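Local atomic coordinates of tudor domain-containing protein 1 (Homo sapiens, PDB entry 5M9N), a protein that probably represses transposable elements through the piRNA pathway during spermatogenesis, its Tudor domains recognising arginine-methylated partners such as Piwi proteins. Residues Q45-F50 and G158-E163. Sequence-based numbering, arbitrary orientation.
Sequences QTPEDF and GIWTPE
The type I beta turn from Thr46 to Asp49, which joins strands 36-44 and 49-54 of the extended Tudor domain, packs the side chains of Thr46, Pro47 and Glu48 against the indole of Trp160, in the loop leading into helix 162-172. Pro47 lies over one face of that indole. Its CG stands 3.6 Å from the centroid of the six-membered ring. The approach is only 13° off the ring normal, which meets the geometry of a CH-pi contact. Pro47 CD lies over the CG-CD2 bond of the five-membered ring, 3.6 Å from Trp160 CD2. Thr46 meets the ring differently: its CB approaches Trp160 CD1 obliquely, at 3.8 Å. At the ring edge Trp160 NE1 donates to Glu48 OE1 over 2.9 Å. The N-H...O angle is 155°. The acceptor is almost in the indole plane, yet the N-H reaches OE1 from above the carboxylate, whose plane is turned 72° from the ring. A bend at chi2 of Glu48 turns the carboxylate toward the indole N-H. Face packing and edge bond together would be expected to limit both tilt and in-plane rotation of the indole.

The turn has its own bracing. Thr46 OG1 lies between its backbone N and carbonyl carbon, where it accepts from Glu48 N at 2.8 Å in an ST turn. Asp49 O takes bonds from both Gln45 N and Thr46 N, the signature of a classic beta bulge. Beyond the contact, Ile165 of helix 162-172 touches both Pro47 and Trp160, and Val153 and Pro155 also pack on the indole. A bulged hairpin, 36-54, whose turn proline makes a CH-pi contact with a tryptophan, is thus joined to the loop leading into helix 162-172, within the six-stranded mixed sheet region that fits the staphylococcal nuclease-like (OB-fold) half of an extended Tudor domain, beside the five-stranded Tudor barrel.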
loop_
_atom_site.group_PDB
_atom_site.type_symbol
_atom_site.label_atom_id
_atom_site.label_comp_id
_atom_site.label_asym_id
_atom_site.label_seq_id
_atom_site.Cartn_x
_atom_site.Cartn_y
_atom_site.Cartn_z
ATOM N N GLN A 45 9.596 0.986 2.157
ATOM C CA GLN A 45 10.377 1.591 3.262
ATOM C C GLN A 45 11.670 0.858 3.457
ATOM O O GLN A 45 12.721 1.435 3.338
ATOM C CB GLN A 45 9.552 1.644 4.579
ATOM C CG GLN A 45 8.419 2.679 4.489
ATOM C CD GLN A 45 8.925 4.070 4.255
ATOM O OE1 GLN A 45 9.909 4.467 4.823
ATOM N NE2 GLN A 45 8.293 4.800 3.372
ATOM N N THR A 46 11.596 -0.426 3.752
ATOM C CA THR A 46 12.775 -1.274 3.863
ATOM C C THR A 46 12.377 -2.657 3.365
ATOM O O THR A 46 11.190 -2.916 3.166
ATOM C CB THR A 46 13.212 -1.498 5.346
ATOM O OG1 THR A 46 12.246 -2.336 5.966
ATOM C CG2 THR A 46 13.272 -0.178 6.128
ATOM N N PRO A 47 13.325 -3.581 3.358
ATOM C CA PRO A 47 12.988 -4.951 3.089
ATOM C C PRO A 47 12.033 -5.598 4.043
ATOM O O PRO A 47 11.403 -6.563 3.647
ATOM C CB PRO A 47 14.340 -5.639 3.104
ATOM C CG PRO A 47 15.260 -4.602 2.593
ATOM C CD PRO A 47 14.784 -3.384 3.275
ATOM N N GLU A 48 11.868 -5.064 5.242
ATOM C CA GLU A 48 10.872 -5.552 6.186
ATOM C C GLU A 48 9.614 -4.703 6.199
ATOM O O GLU A 48 8.759 -4.925 7.024
ATOM C CB GLU A 48 11.507 -5.605 7.615
ATOM C CG GLU A 48 12.392 -6.840 7.823
ATOM C CD GLU A 48 13.646 -6.597 8.637
ATOM O OE1 GLU A 48 13.834 -5.476 9.170
ATOM O OE2 GLU A 48 14.482 -7.509 8.734
ATOM N N ASP A 49 9.508 -3.699 5.336
ATOM C CA ASP A 49 8.352 -2.823 5.312
ATOM C C ASP A 49 8.105 -2.278 3.905
ATOM O O ASP A 49 8.709 -1.319 3.502
ATOM C CB ASP A 49 8.553 -1.691 6.372
ATOM C CG ASP A 49 7.377 -0.809 6.524
ATOM O OD1 ASP A 49 6.284 -1.021 5.964
ATOM O OD2 ASP A 49 7.535 0.205 7.219
ATOM N N PHE A 50 7.280 -2.980 3.128
ATOM C CA PHE A 50 7.028 -2.625 1.744
ATOM C C PHE A 50 5.657 -3.116 1.331
ATOM O O PHE A 50 5.027 -3.824 2.094
ATOM C CB PHE A 50 8.161 -3.069 0.820
ATOM C CG PHE A 50 8.245 -4.561 0.587
ATOM C CD1 PHE A 50 8.976 -5.372 1.436
ATOM C CD2 PHE A 50 7.627 -5.139 -0.507
ATOM C CE1 PHE A 50 9.075 -6.750 1.253
ATOM C CE2 PHE A 50 7.710 -6.497 -0.703
ATOM C CZ PHE A 50 8.448 -7.305 0.148
ATOM N N GLY A 158 21.979 -4.853 11.471
ATOM C CA GLY A 158 20.864 -4.670 12.417
ATOM C C GLY A 158 19.923 -3.545 12.010
ATOM O O GLY A 158 18.846 -3.351 12.618
ATOM N N ILE A 159 20.360 -2.768 11.025
ATOM C CA ILE A 159 19.582 -1.692 10.432
ATOM C C ILE A 159 19.741 -1.832 8.913
ATOM O O ILE A 159 20.874 -2.057 8.478
ATOM C CB ILE A 159 20.167 -0.308 10.780
ATOM C CG1 ILE A 159 20.560 -0.184 12.260
ATOM C CG2 ILE A 159 19.183 0.788 10.383
ATOM C CD1 ILE A 159 19.422 -0.231 13.248
ATOM N N TRP A 160 18.656 -1.658 8.130
ATOM C CA TRP A 160 18.786 -1.560 6.630
ATOM C C TRP A 160 19.285 -0.185 6.217
ATOM O O TRP A 160 18.696 0.860 6.572
ATOM C CB TRP A 160 17.491 -1.865 5.872
ATOM C CG TRP A 160 16.952 -3.206 6.156
ATOM C CD1 TRP A 160 15.973 -3.495 7.043
ATOM C CD2 TRP A 160 17.348 -4.460 5.564
ATOM N NE1 TRP A 160 15.733 -4.834 7.052
ATOM C CE2 TRP A 160 16.558 -5.457 6.154
ATOM C CE3 TRP A 160 18.299 -4.836 4.591
ATOM C CZ2 TRP A 160 16.663 -6.818 5.805
ATOM C CZ3 TRP A 160 18.419 -6.199 4.247
ATOM C CH2 TRP A 160 17.608 -7.171 4.854
ATOM N N THR A 161 20.400 -0.198 5.504
ATOM C CA THR A 161 21.026 1.005 5.009
ATOM C C THR A 161 20.386 1.410 3.674
ATOM O O THR A 161 20.035 0.521 2.875
ATOM C CB THR A 161 22.514 0.771 4.753
ATOM O OG1 THR A 161 22.672 -0.278 3.797
ATOM C CG2 THR A 161 23.190 0.364 6.015
ATOM N N PRO A 162 20.267 2.743 3.413
ATOM C CA PRO A 162 19.656 3.266 2.175
ATOM C C PRO A 162 20.250 2.691 0.908
ATOM O O PRO A 162 19.586 2.712 -0.129
ATOM C CB PRO A 162 19.914 4.782 2.241
ATOM C CG PRO A 162 20.956 4.967 3.296
ATOM C CD PRO A 162 20.773 3.842 4.265
ATOM N N GLU A 163 21.483 2.199 1.002
ATOM C CA GLU A 163 22.072 1.446 -0.066
ATOM C C GLU A 163 21.455 0.073 -0.309
ATOM O O GLU A 163 21.389 -0.368 -1.458
ATOM C CB GLU A 163 23.555 1.260 0.180
ATOM C CG GLU A 163 24.223 0.627 -1.018
ATOM C CD GLU A 163 25.688 0.949 -1.152
ATOM O OE1 GLU A 163 26.288 1.343 -0.128
ATOM O OE2 GLU A 163 26.226 0.778 -2.292
#